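Local coordinates for COBE (Pseudomonas aeruginosa, PDB 2W6K), which takes part in cobalamin (vitamin B12) biosynthesis and belongs to the family of the CbiG C-terminal domain, its exact biochemical role being uncertain, at residues A[28-33]-A[124-129]; A[36-41]-A[133-138]; A[46-51]-A[61-66]; A[20-25]-A[129-134]; A[83-88]-A[106-111]. One frame throughout, in Å; residues are numbered along the deposited sequence. Where two conformers were deposited one is given.

Contact 1 of 5, residues A[28-33]-A[124-129]; sequences RALLER and AKRSDD. With SO4 (sulfate ion), chain B.
The carboxylate of Asp128, which lies beside Leu30 of the helix, is gripped by three donors: OD1 accepts the backbone N-H groups of Arg130 and Ala131, and OD2 takes a hydrogen bond from His26 NE2. Aspartate suits this turn because its short arm can accept the amides two and three residues further on; with CG set between the backbone N and the carbonyl carbon (chi1 60°), the arm leans toward helix 24-37. Leu30 spreads its two methyls over different neighbours. CD2 slides past the carboxylate, 3.9 Å from Asp128 OD2, while CD1 lies 4.0 Å from Arg126 CG, against the aliphatic part of that arginine. Arg126 is stretched out from CG to NE, a shape that lays its methylenes on Leu30 and takes the guanidinium on to a salt bridge between NH1 and Glu37. Arg33 runs alongside, its CB 3.9 Å from Arg126 NE; the two guanidinium planes are 84° apart, and their charged ends do not touch. No hydrogen bond joins 28-33 to 124-129. Away from the helix, Lys125 NZ bonds both Ser88 O and O3 of a sulfate (2.9 Å to O3); the ion, probably from the crystallisation liquor, also binds the amides of Val102 and Ala103 at the start of helix 102-115. Asp128 forms an Asx turn in the beta hairpin of strands 119-127 and 131-138, one face of which helix 24-37 covers.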
# COMPACT_ATOMS: atom_id res chain seq x y z
N ARG A 28 -12.89 -1.05 0.33
CA ARG A 28 -12.91 -1.92 -0.85
C ARG A 28 -13.30 -1.13 -2.10
O ARG A 28 -12.71 -1.34 -3.16
CB ARG A 28 -13.85 -3.11 -0.66
CG ARG A 28 -13.86 -4.03 -1.88
CD ARG A 28 -14.80 -5.20 -1.72
NE ARG A 28 -16.19 -4.76 -1.60
CZ ARG A 28 -17.15 -5.47 -1.00
NH1 ARG A 28 -18.38 -4.99 -0.92
NH2 ARG A 28 -16.89 -6.67 -0.50
N ALA A 29 -14.29 -0.26 -1.97
CA ALA A 29 -14.75 0.55 -3.15
C ALA A 29 -13.65 1.49 -3.64
O ALA A 29 -13.42 1.63 -4.84
CB ALA A 29 -16.01 1.32 -2.83
N LEU A 30 -12.94 2.09 -2.72
CA LEU A 30 -11.87 2.98 -3.11
C LEU A 30 -10.70 2.19 -3.71
O LEU A 30 -10.08 2.64 -4.69
CB LEU A 30 -11.41 3.82 -1.94
CG LEU A 30 -10.34 4.87 -2.27
CD1 LEU A 30 -10.78 5.90 -3.31
CD2 LEU A 30 -9.94 5.59 -1.00
N LEU A 31 -10.41 1.03 -3.13
CA LEU A 31 -9.36 0.16 -3.63
C LEU A 31 -9.68 -0.27 -5.06
O LEU A 31 -8.81 -0.21 -5.93
CB LEU A 31 -9.21 -1.08 -2.73
CG LEU A 31 -8.16 -2.14 -3.11
CD1 LEU A 31 -6.74 -1.54 -3.17
CD2 LEU A 31 -8.19 -3.26 -2.11
N GLU A 32 -10.93 -0.68 -5.29
CA GLU A 32 -11.36 -1.13 -6.63
C GLU A 32 -11.21 -0.02 -7.65
O GLU A 32 -10.74 -0.26 -8.79
CB GLU A 32 -12.82 -1.57 -6.56
CG GLU A 32 -13.00 -2.97 -6.12
CD GLU A 32 -14.44 -3.43 -6.37
OE1 GLU A 32 -14.62 -4.43 -7.09
OE2 GLU A 32 -15.36 -2.76 -5.87
N ARG A 33 -11.60 1.19 -7.27
CA ARG A 33 -11.46 2.35 -8.14
C ARG A 33 -9.99 2.61 -8.47
O ARG A 33 -9.64 2.87 -9.63
CB ARG A 33 -12.08 3.59 -7.49
CG ARG A 33 -13.20 4.21 -8.29
CD ARG A 33 -14.50 3.44 -8.12
NE ARG A 33 -14.53 2.23 -8.95
CZ ARG A 33 -15.20 1.13 -8.64
NH1 ARG A 33 -15.18 0.08 -9.45
NH2 ARG A 33 -15.91 1.08 -7.51
N ALA A 124 0.46 8.65 -8.11
CA ALA A 124 0.04 9.29 -6.89
C ALA A 124 -1.16 8.57 -6.25
O ALA A 124 -2.02 8.01 -6.94
CB ALA A 124 -0.32 10.74 -7.18
N LYS A 125 -1.24 8.63 -4.92
CA LYS A 125 -2.35 7.99 -4.20
C LYS A 125 -3.68 8.57 -4.65
O LYS A 125 -3.74 9.75 -5.06
CB LYS A 125 -2.19 8.21 -2.72
CG LYS A 125 -2.52 9.62 -2.31
CD LYS A 125 -2.03 9.94 -0.92
CE LYS A 125 -2.49 11.31 -0.54
NZ LYS A 125 -1.71 11.85 0.60
N ARG A 126 -4.72 7.75 -4.59
CA ARG A 126 -6.10 8.22 -4.80
C ARG A 126 -6.75 8.45 -3.43
O ARG A 126 -6.61 7.63 -2.50
CB ARG A 126 -6.88 7.21 -5.65
CG ARG A 126 -8.34 7.61 -5.94
CD ARG A 126 -9.01 6.62 -6.90
NE ARG A 126 -10.36 7.05 -7.26
CZ ARG A 126 -10.66 7.93 -8.21
NH1 ARG A 126 -9.71 8.51 -8.94
NH2 ARG A 126 -11.94 8.24 -8.44
N SER A 127 -7.44 9.57 -3.29
CA SER A 127 -7.94 10.00 -1.99
C SER A 127 -9.42 10.37 -2.04
O SER A 127 -9.90 10.90 -3.06
CB SER A 127 -7.15 11.23 -1.55
OG SER A 127 -5.77 10.93 -1.44
N ASP A 128 -10.14 10.03 -0.97
CA ASP A 128 -11.39 10.74 -0.65
C ASP A 128 -11.25 11.35 0.73
O ASP A 128 -10.15 11.50 1.25
CB ASP A 128 -12.64 9.87 -0.86
CG ASP A 128 -12.65 8.61 -0.01
OD1 ASP A 128 -12.13 8.65 1.10
OD2 ASP A 128 -13.21 7.59 -0.48
N ASP A 129 -12.36 11.74 1.35
CA ASP A 129 -12.23 12.44 2.62
C ASP A 129 -12.01 11.50 3.84
O ASP A 129 -11.55 11.92 4.92
CB ASP A 129 -13.41 13.41 2.70
CG ASP A 129 -13.62 14.15 1.37
OD1 ASP A 129 -12.88 15.13 1.10
OD2 ASP A 129 -14.47 13.73 0.55
S SO4 B . -2.16 9.12 3.61
O1 SO4 B . -3.46 9.85 3.74
O2 SO4 B . -1.40 9.27 4.84
O3 SO4 B . -1.43 9.72 2.51
O4 SO4 B . -2.44 7.74 3.36

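Contact 2 of 5, residues A[36-41]-A[133-138]; sequences GEHGRS and IALARL
His38 and Leu135 pass each other pointing in opposite directions, the imidazole coming from the end of helix 24-37 and the leucine from strand 131-138. Their meeting is a single touch, His38 ND1 to Leu135 CD1 at 4.0 Å, with the methyl placed obliquely to the ring. The ring has a further, weak hold, since ND1 also makes a weak hydrogen bond to Thr34 O. Arg40 and Arg137 are arranged quite differently: their side chains cross at about a right angle, and the guanidinium planes are inclined by 43°. Arg40 NH1 comes up at the edge of the Arg137 group, near its plane, with the two NH1 atoms 4.1 Å apart. What fixes Arg40 is a bond to its own loop. A bend at chi2 (55°) brings NH2 back to His38 O, 2.8 Å away, in a nearly straight bond (162°) that lies in both the guanidinium and the carbonyl planes. The loop itself is shaped by a Schellman motif in which Gly39, at positive phi, is the C-prime residue: Gly39 N binds Gly36 O, and Arg40 N binds Leu35 O. A buried leucine therefore packs under a helix terminus, whereas two like charges come near each other at the more exposed end of the contact without bonding; they would be expected to repel mildly, and the carbonyl held by Arg40 may offset part of that cost.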
# COMPACT_ATOMS: atom_id res chain seq x y z
N GLY A 36 -8.62 0.03 -10.78
CA GLY A 36 -9.22 0.23 -12.13
C GLY A 36 -8.48 1.28 -12.92
O GLY A 36 -8.20 1.11 -14.13
N GLU A 37 -8.14 2.38 -12.25
CA GLU A 37 -7.43 3.48 -12.93
C GLU A 37 -6.14 2.99 -13.54
O GLU A 37 -5.72 3.47 -14.61
CB GLU A 37 -7.16 4.60 -11.95
CG GLU A 37 -8.40 5.34 -11.56
CD GLU A 37 -8.07 6.66 -10.90
OE1 GLU A 37 -7.49 6.66 -9.79
OE2 GLU A 37 -8.41 7.71 -11.51
N HIS A 38 -5.49 2.04 -12.86
CA HIS A 38 -4.26 1.45 -13.34
C HIS A 38 -4.41 0.11 -14.03
O HIS A 38 -3.42 -0.60 -14.22
CB HIS A 38 -3.24 1.38 -12.21
CG HIS A 38 -2.80 2.74 -11.76
ND1 HIS A 38 -3.37 3.38 -10.68
CD2 HIS A 38 -1.90 3.60 -12.29
CE1 HIS A 38 -2.80 4.57 -10.53
NE2 HIS A 38 -1.92 4.73 -11.50
N GLY A 39 -5.63 -0.22 -14.44
CA GLY A 39 -5.86 -1.44 -15.23
C GLY A 39 -5.42 -2.70 -14.51
O GLY A 39 -5.03 -3.70 -15.13
N ARG A 40 -5.47 -2.65 -13.17
CA ARG A 40 -5.23 -3.81 -12.32
C ARG A 40 -6.53 -4.37 -11.74
O ARG A 40 -7.44 -3.63 -11.43
CB ARG A 40 -4.30 -3.46 -11.17
CG ARG A 40 -2.83 -3.77 -11.40
CD ARG A 40 -2.33 -3.12 -12.61
NE ARG A 40 -0.90 -3.32 -12.86
CZ ARG A 40 -0.17 -2.50 -13.61
NH1 ARG A 40 1.12 -2.74 -13.81
NH2 ARG A 40 -0.73 -1.42 -14.16
N SER A 41 -6.60 -5.68 -11.60
CA SER A 41 -7.79 -6.30 -11.00
C SER A 41 -7.49 -6.54 -9.54
O SER A 41 -6.34 -6.79 -9.16
CB SER A 41 -8.04 -7.64 -11.71
OG SER A 41 -8.96 -8.47 -11.03
N ILE A 133 -5.49 5.54 -0.96
CA ILE A 133 -4.90 4.27 -1.37
C ILE A 133 -3.81 4.49 -2.42
O ILE A 133 -3.96 5.30 -3.35
CB ILE A 133 -5.99 3.26 -1.85
CG1 ILE A 133 -6.98 2.99 -0.70
CG2 ILE A 133 -5.34 1.97 -2.36
CD1 ILE A 133 -7.96 1.87 -0.89
N ALA A 134 -2.68 3.81 -2.26
CA ALA A 134 -1.63 3.87 -3.28
C ALA A 134 -1.22 2.46 -3.69
O ALA A 134 -1.35 1.53 -2.91
CB ALA A 134 -0.41 4.63 -2.78
N LEU A 135 -0.67 2.35 -4.87
CA LEU A 135 -0.25 1.03 -5.40
C LEU A 135 1.23 1.03 -5.70
O LEU A 135 1.74 1.98 -6.28
CB LEU A 135 -1.06 0.67 -6.66
CG LEU A 135 -2.59 0.70 -6.55
CD1 LEU A 135 -3.18 0.46 -7.96
CD2 LEU A 135 -3.05 -0.36 -5.56
N ALA A 136 1.91 -0.04 -5.32
CA ALA A 136 3.33 -0.17 -5.65
C ALA A 136 3.58 -1.51 -6.29
O ALA A 136 2.94 -2.51 -5.95
CB ALA A 136 4.21 0.01 -4.39
N ARG A 137 4.53 -1.53 -7.22
CA ARG A 137 4.89 -2.74 -7.94
C ARG A 137 6.41 -2.94 -7.96
O ARG A 137 7.17 -1.98 -8.06
CB ARG A 137 4.35 -2.69 -9.37
CG ARG A 137 4.53 -1.34 -10.06
CD ARG A 137 5.01 -1.51 -11.49
NE ARG A 137 5.64 -0.30 -12.00
CZ ARG A 137 5.14 0.45 -12.98
NH1 ARG A 137 3.99 0.11 -13.55
NH2 ARG A 137 5.79 1.53 -13.38
N LEU A 138 6.82 -4.20 -7.85
CA LEU A 138 8.21 -4.57 -7.88
C LEU A 138 8.72 -4.29 -9.28
O LEU A 138 8.23 -4.86 -10.27
CB LEU A 138 8.34 -6.04 -7.50
CG LEU A 138 9.71 -6.49 -7.01
CD1 LEU A 138 10.14 -5.78 -5.71
CD2 LEU A 138 9.69 -7.99 -6.83

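Contact 3 of 5, residues A[46-51]-A[61-66]; sequences DALASI and RQLATL
Leu48 drives a single methyl into helix 58-67, and that methyl makes all of the close contact. Its CD1 lies 3.9 Å from Leu63 CD2 and 4.0 Å from Leu63 CG, the two leucine side chains crossing at about a right angle. The same CD1 rests against the helix backbone, 4.2 Å from Ala64 N, and more loosely against the alanine methyl, Ala64 CB, at 4.5 Å. Having only a methyl, Ala64 lets the strand come close, its CA being 7.3 Å from that of Leu48. Leu63 turns CG away from its backbone N (chi1 -176°), which carries the branched end toward the sheet, where it also packs on Ile16. All three residues are buried. Beyond this tight patch, Arg61, Gln62, Thr65 and Leu66 are exposed and do not touch the strand; Gln62 and Leu66 lean on Ala24 of helix 24-37, and Arg61 pairs with Asp56. The helix is the crossover of the beta-alpha-beta unit strand 47-51, helix 58-67, strand 71-74, and turns its apolar side to the sheet, with Ala64 touching Val71 as well. Since no polar bond spans the two segments, their union depends on shape and on the exclusion of water by aliphatic groups.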
# COMPACT_ATOMS: atom_id res chain seq x y z
N ASP A 46 -1.42 -8.68 -4.14
CA ASP A 46 -0.75 -9.63 -3.26
C ASP A 46 -0.97 -9.36 -1.77
O ASP A 46 -1.06 -10.30 -0.98
CB ASP A 46 0.72 -9.69 -3.58
CG ASP A 46 0.97 -10.24 -4.96
OD1 ASP A 46 0.82 -11.47 -5.13
OD2 ASP A 46 1.29 -9.46 -5.86
N ALA A 47 -1.02 -8.09 -1.36
CA ALA A 47 -1.14 -7.78 0.07
C ALA A 47 -1.58 -6.35 0.26
O ALA A 47 -1.46 -5.54 -0.66
CB ALA A 47 0.20 -7.96 0.74
N LEU A 48 -2.02 -6.04 1.48
CA LEU A 48 -2.34 -4.66 1.83
C LEU A 48 -1.29 -4.22 2.85
O LEU A 48 -0.72 -5.06 3.56
CB LEU A 48 -3.71 -4.56 2.50
CG LEU A 48 -4.92 -5.17 1.79
CD1 LEU A 48 -6.04 -5.11 2.74
CD2 LEU A 48 -5.21 -4.34 0.52
N ALA A 49 -1.02 -2.92 2.90
CA ALA A 49 -0.03 -2.40 3.85
C ALA A 49 -0.54 -1.14 4.50
O ALA A 49 -1.21 -0.36 3.85
CB ALA A 49 1.30 -2.09 3.15
N SER A 50 -0.22 -0.96 5.78
CA SER A 50 -0.52 0.30 6.45
C SER A 50 0.47 0.53 7.56
O SER A 50 1.47 -0.15 7.67
CB SER A 50 -1.98 0.34 6.97
OG SER A 50 -2.36 1.66 7.35
N ILE A 51 0.23 1.57 8.33
CA ILE A 51 1.13 1.89 9.44
C ILE A 51 0.68 1.21 10.74
O ILE A 51 -0.51 1.07 11.02
CB ILE A 51 1.26 3.42 9.62
CG1 ILE A 51 2.44 3.75 10.54
CG2 ILE A 51 -0.01 4.02 10.12
CD1 ILE A 51 2.86 5.25 10.42
N ARG A 61 -8.58 -5.12 8.85
CA ARG A 61 -8.59 -6.54 9.05
C ARG A 61 -9.74 -7.21 8.32
O ARG A 61 -9.56 -8.30 7.74
CB ARG A 61 -8.55 -6.87 10.53
CG ARG A 61 -7.16 -6.62 11.14
CD ARG A 61 -6.98 -7.40 12.43
NE ARG A 61 -7.93 -6.98 13.47
CZ ARG A 61 -7.80 -5.92 14.26
NH1 ARG A 61 -6.76 -5.10 14.13
NH2 ARG A 61 -8.72 -5.66 15.18
N GLN A 62 -10.92 -6.57 8.31
CA GLN A 62 -12.07 -7.16 7.62
C GLN A 62 -11.82 -7.19 6.13
O GLN A 62 -12.16 -8.18 5.44
CB GLN A 62 -13.36 -6.40 7.91
CG GLN A 62 -13.89 -6.60 9.37
CD GLN A 62 -15.10 -5.72 9.66
OE1 GLN A 62 -15.86 -5.37 8.75
NE2 GLN A 62 -15.26 -5.33 10.93
N LEU A 63 -11.21 -6.11 5.61
CA LEU A 63 -10.86 -6.07 4.17
C LEU A 63 -9.89 -7.19 3.82
O LEU A 63 -10.05 -7.86 2.79
CB LEU A 63 -10.24 -4.71 3.79
CG LEU A 63 -9.94 -4.56 2.29
CD1 LEU A 63 -11.19 -4.79 1.44
CD2 LEU A 63 -9.39 -3.17 2.06
N ALA A 64 -8.91 -7.42 4.69
CA ALA A 64 -7.95 -8.50 4.42
C ALA A 64 -8.70 -9.84 4.36
O ALA A 64 -8.44 -10.65 3.50
CB ALA A 64 -6.86 -8.54 5.48
N THR A 65 -9.67 -10.03 5.25
CA THR A 65 -10.40 -11.28 5.29
C THR A 65 -11.24 -11.46 4.03
O THR A 65 -11.24 -12.55 3.44
CB THR A 65 -11.26 -11.36 6.56
OG1 THR A 65 -10.38 -11.60 7.66
CG2 THR A 65 -12.27 -12.54 6.47
N LEU A 66 -11.90 -10.39 3.61
CA LEU A 66 -12.67 -10.40 2.34
C LEU A 66 -11.80 -10.82 1.17
O LEU A 66 -12.20 -11.63 0.34
CB LEU A 66 -13.21 -9.00 2.05
CG LEU A 66 -14.37 -8.62 2.98
CD1 LEU A 66 -14.69 -7.14 2.81
CD2 LEU A 66 -15.60 -9.49 2.68

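Contact 4 of 5, residues A[20-25]-A[129-134]; sequences RGCSAE and DRASIA
Cys22 SG sits against two neighbouring residues at the start of strand 131-138, 4.3 Å from Ala131 CB and 4.4 Å from Arg130 CB. These are loose van der Waals contacts, and no hydrogen bond crosses between 20-25 and 129-134. A thiol suits the place, being compact and able to lie against methyl and methylene groups at little polar cost. Its position follows from chi1 of -165°, which swings the sulfur away from the backbone N and toward the strand. Ala131 is small enough for the loop to approach, and its methyl is buried here. Arg130 contributes only the root of its side chain; it was modelled in two conformers, and its contact deserves little weight. The next shell sets the loop. Gly21, with phi of 84°, makes a turn that a residue with a side chain would find hard to adopt, and just beyond Cys22 the hydroxyl of Ser23 caps helix 24-37 by bonding the backbone N of His26. Arg20 O and Gly21 N each bind a glycerol, probably from the crystallisation liquor. Further out, Arg130 and Ser132 are bonded by backbone to Arg19 just after strand 12-18 and to Gly17 within it. The contact lies at the end of two inner strands, where strand 12-18 runs out toward helix 24-37 and strand 131-138 begins, and Leu27 of that helix touches both Cys22 and Ala131.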
# COMPACT_ATOMS: atom_id res chain seq x y z
N ARG A 20 -10.40 6.98 11.41
CA ARG A 20 -10.99 6.08 12.39
C ARG A 20 -12.40 5.67 11.97
O ARG A 20 -13.22 6.51 11.55
CB ARG A 20 -10.98 6.76 13.77
CG ARG A 20 -11.11 5.85 14.94
CD ARG A 20 -10.53 6.55 16.18
NE ARG A 20 -9.68 5.66 16.98
CZ ARG A 20 -8.46 5.95 17.43
NH1 ARG A 20 -7.89 7.12 17.18
NH2 ARG A 20 -7.80 5.05 18.15
N GLY A 21 -12.68 4.38 12.06
CA GLY A 21 -14.01 3.86 11.77
C GLY A 21 -14.33 3.58 10.30
O GLY A 21 -15.45 3.16 10.00
N CYS A 22 -13.37 3.82 9.40
CA CYS A 22 -13.61 3.58 7.96
C CYS A 22 -13.96 2.11 7.75
O CYS A 22 -13.24 1.23 8.26
CB CYS A 22 -12.39 3.97 7.13
SG CYS A 22 -12.74 4.12 5.37
N SER A 23 -15.05 1.85 7.03
CA SER A 23 -15.56 0.48 6.84
C SER A 23 -14.76 -0.30 5.79
O SER A 23 -14.16 0.29 4.88
CB SER A 23 -17.03 0.45 6.43
OG SER A 23 -17.22 0.94 5.10
N ALA A 24 -14.80 -1.62 5.92
CA ALA A 24 -14.22 -2.49 4.88
C ALA A 24 -14.87 -2.22 3.52
O ALA A 24 -14.20 -2.20 2.49
CB ALA A 24 -14.38 -3.97 5.24
N GLU A 25 -16.19 -1.96 3.53
CA GLU A 25 -16.92 -1.69 2.29
C GLU A 25 -16.40 -0.40 1.61
O GLU A 25 -16.17 -0.38 0.40
CB GLU A 25 -18.43 -1.64 2.58
CG GLU A 25 -18.98 -2.95 3.19
CD GLU A 25 -19.17 -2.92 4.74
OE1 GLU A 25 -20.33 -3.13 5.18
OE2 GLU A 25 -18.19 -2.72 5.52
N ASP A 129 -12.36 11.74 1.35
CA ASP A 129 -12.23 12.44 2.62
C ASP A 129 -12.01 11.50 3.84
O ASP A 129 -11.55 11.92 4.92
CB ASP A 129 -13.41 13.41 2.70
CG ASP A 129 -13.62 14.15 1.37
OD1 ASP A 129 -12.88 15.13 1.10
OD2 ASP A 129 -14.47 13.73 0.55
N ARG A 130 -12.19 10.19 3.61
CA ARG A 130 -11.97 9.25 4.68
C ARG A 130 -10.75 8.35 4.49
O ARG A 130 -10.20 7.87 5.47
CB ARG A 130 -13.25 8.49 5.04
CG ARG A 130 -14.40 9.40 5.54
CD ARG A 130 -14.26 9.77 7.02
NE ARG A 130 -15.07 10.92 7.42
CZ ARG A 130 -14.60 12.02 8.02
NH1 ARG A 130 -13.31 12.13 8.30
NH2 ARG A 130 -15.42 13.00 8.34
N ALA A 131 -10.28 8.17 3.25
CA ALA A 131 -9.15 7.24 3.03
C ALA A 131 -8.29 7.60 1.82
O ALA A 131 -8.72 8.31 0.91
CB ALA A 131 -9.70 5.84 2.86
N SER A 132 -7.06 7.06 1.79
CA SER A 132 -6.20 7.22 0.63
C SER A 132 -5.63 5.84 0.32
O SER A 132 -5.33 5.09 1.24
CB SER A 132 -5.02 8.15 0.91
OG SER A 132 -5.41 9.52 0.73
N ILE A 133 -5.49 5.54 -0.96
CA ILE A 133 -4.90 4.27 -1.37
C ILE A 133 -3.81 4.49 -2.42
O ILE A 133 -3.96 5.30 -3.35
CB ILE A 133 -5.99 3.26 -1.85
CG1 ILE A 133 -6.98 2.99 -0.70
CG2 ILE A 133 -5.34 1.97 -2.36
CD1 ILE A 133 -7.96 1.87 -0.89
N ALA A 134 -2.68 3.81 -2.26
CA ALA A 134 -1.63 3.87 -3.28
C ALA A 134 -1.22 2.46 -3.69
O ALA A 134 -1.35 1.53 -2.91
CB ALA A 134 -0.41 4.63 -2.78

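Contact 5 of 5, residues A[83-88]-A[106-111]; sequences EPRLLS and AALALA
Leu108 projects from helix 102-115 toward the loop 83-88, and its branched end divides between two residues there. CB leaves the helix heading for the loop, and CG stands anti to the carbonyl carbon (chi1 -75°), which carries both methyls outward beyond the backbone. One of them, CD1, reaches between neighbours: it comes 4.4 Å from Leu86 CD2, an aliphatic touch, and 4.3 Å from Arg85 CB. In the conformer given, the other methyl, CD2, lies 4.0 Å from Arg85 NH1, set obliquely to the guanidinium; the arginine has a second conformer, and this touch is less certain. Tyr82 and Leu121 also touch this leucine, which is buried, as suits a wholly apolar side chain between helix and loop. Helix 102-115 packs on the face of the five-stranded mixed sheet away from helices 24-37 and 58-67, giving a three-layer alpha/beta/alpha arrangement, and the loop 83-88 lies along the outer flank of that helix. On the sheet side small alanines let the helix lie close, Ala106 against Ala49 of strand 47-51. Arg85 crosses Leu108 obliquely, its chain bent at chi3 (73°) so that the guanidinium turns along the helix; NH2 forms a salt bridge with Glu112, one turn beyond Leu108. The loop begins in a short 3-10 segment, where Leu86 N makes a weak bond to Glu83 O at 3.3 Å. Further along, Glu104 receives the backbone N of Leu87 and the hydroxyl of Ser88 at its two carboxylate oxygens.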
# COMPACT_ATOMS: atom_id res chain seq x y z
N GLU A 83 10.30 8.62 2.72
CA GLU A 83 10.02 10.04 2.61
C GLU A 83 10.48 10.70 1.31
O GLU A 83 9.70 11.43 0.68
CB GLU A 83 10.65 10.80 3.79
CG GLU A 83 9.80 10.89 5.02
CD GLU A 83 8.42 11.47 4.74
OE1 GLU A 83 7.45 10.82 5.14
OE2 GLU A 83 8.33 12.55 4.12
N PRO A 84 11.76 10.50 0.92
CA PRO A 84 12.30 11.15 -0.28
C PRO A 84 11.63 10.71 -1.58
O PRO A 84 11.83 11.35 -2.61
CB PRO A 84 13.77 10.70 -0.30
CG PRO A 84 14.08 10.28 1.08
CD PRO A 84 12.81 9.72 1.63
N ARG A 85 10.86 9.63 -1.51
CA ARG A 85 10.28 9.03 -2.71
C ARG A 85 8.79 9.25 -2.82
O ARG A 85 8.20 8.90 -3.81
CB ARG A 85 10.59 7.54 -2.76
CG ARG A 85 12.07 7.23 -2.90
CD ARG A 85 12.35 5.79 -2.54
NE ARG A 85 11.86 4.88 -3.57
CZ ARG A 85 11.95 3.55 -3.51
NH1 ARG A 85 11.47 2.82 -4.51
NH2 ARG A 85 12.52 2.96 -2.47
N LEU A 86 8.18 9.86 -1.80
CA LEU A 86 6.73 10.05 -1.80
C LEU A 86 6.27 11.07 -2.83
O LEU A 86 6.99 12.01 -3.19
CB LEU A 86 6.24 10.44 -0.39
CG LEU A 86 6.65 9.42 0.67
CD1 LEU A 86 6.06 9.84 2.02
CD2 LEU A 86 6.26 7.98 0.35
N LEU A 87 5.03 10.90 -3.27
CA LEU A 87 4.47 11.77 -4.31
C LEU A 87 3.43 12.75 -3.78
O LEU A 87 3.21 13.82 -4.38
CB LEU A 87 3.87 10.93 -5.46
CG LEU A 87 4.75 9.91 -6.20
CD1 LEU A 87 3.99 9.18 -7.35
CD2 LEU A 87 6.10 10.54 -6.71
N SER A 88 2.75 12.41 -2.69
CA SER A 88 1.55 13.16 -2.26
C SER A 88 1.53 13.38 -0.75
O SER A 88 0.79 12.70 -0.03
CB SER A 88 0.28 12.41 -2.68
OG SER A 88 0.37 11.87 -3.98
N ALA A 106 3.69 3.01 2.86
CA ALA A 106 3.44 1.61 3.26
C ALA A 106 3.47 0.69 2.03
O ALA A 106 4.00 -0.44 2.09
CB ALA A 106 2.14 1.45 4.04
N ALA A 107 2.96 1.19 0.92
CA ALA A 107 2.98 0.43 -0.33
C ALA A 107 4.42 0.13 -0.76
O ALA A 107 4.76 -1.03 -1.03
CB ALA A 107 2.19 1.16 -1.44
N LEU A 108 5.26 1.16 -0.82
CA LEU A 108 6.64 1.00 -1.21
C LEU A 108 7.37 0.06 -0.24
O LEU A 108 8.07 -0.87 -0.68
CB LEU A 108 7.33 2.36 -1.25
CG LEU A 108 6.98 3.23 -2.45
CD1 LEU A 108 7.53 4.63 -2.20
CD2 LEU A 108 7.56 2.61 -3.73
N ALA A 109 7.22 0.33 1.06
CA ALA A 109 7.92 -0.43 2.12
C ALA A 109 7.64 -1.91 2.07
O ALA A 109 8.58 -2.72 2.06
CB ALA A 109 7.61 0.15 3.51
N LEU A 110 6.36 -2.28 1.98
CA LEU A 110 6.00 -3.68 1.95
C LEU A 110 6.45 -4.33 0.64
O LEU A 110 6.93 -5.47 0.66
CB LEU A 110 4.49 -3.87 2.16
CG LEU A 110 4.05 -5.33 2.28
CD1 LEU A 110 4.75 -6.01 3.50
CD2 LEU A 110 2.55 -5.45 2.40
N ALA A 111 6.31 -3.63 -0.48
CA ALA A 111 6.69 -4.23 -1.77
C ALA A 111 8.18 -4.60 -1.75
O ALA A 111 8.56 -5.69 -2.18
CB ALA A 111 6.40 -3.29 -2.92

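Overall arrangement
Contacts 1, 2 and 4 all join helix 24-37, or the loop leading into it, to the hairpin of strands 119-127 and 131-138; the centres of contacts 1 and 4 are about 8 Å apart, those of contacts 1 and 2 about 10 Å. The Glu37–Arg126 salt bridge ties contact 2 to contact 1. Contact 3 adds helix 58-67 to the same face of the sheet, packing Leu63 on Arg28 of contact 1. Contact 5 lies across the sheet, about 17 Å between centres from contact 3, yet Ala106 and Leu110 still touch Ala49. Lys125 of contact 1 points to that side, its NZ binding Ser88 O and the sulfate at the start of helix 102-115.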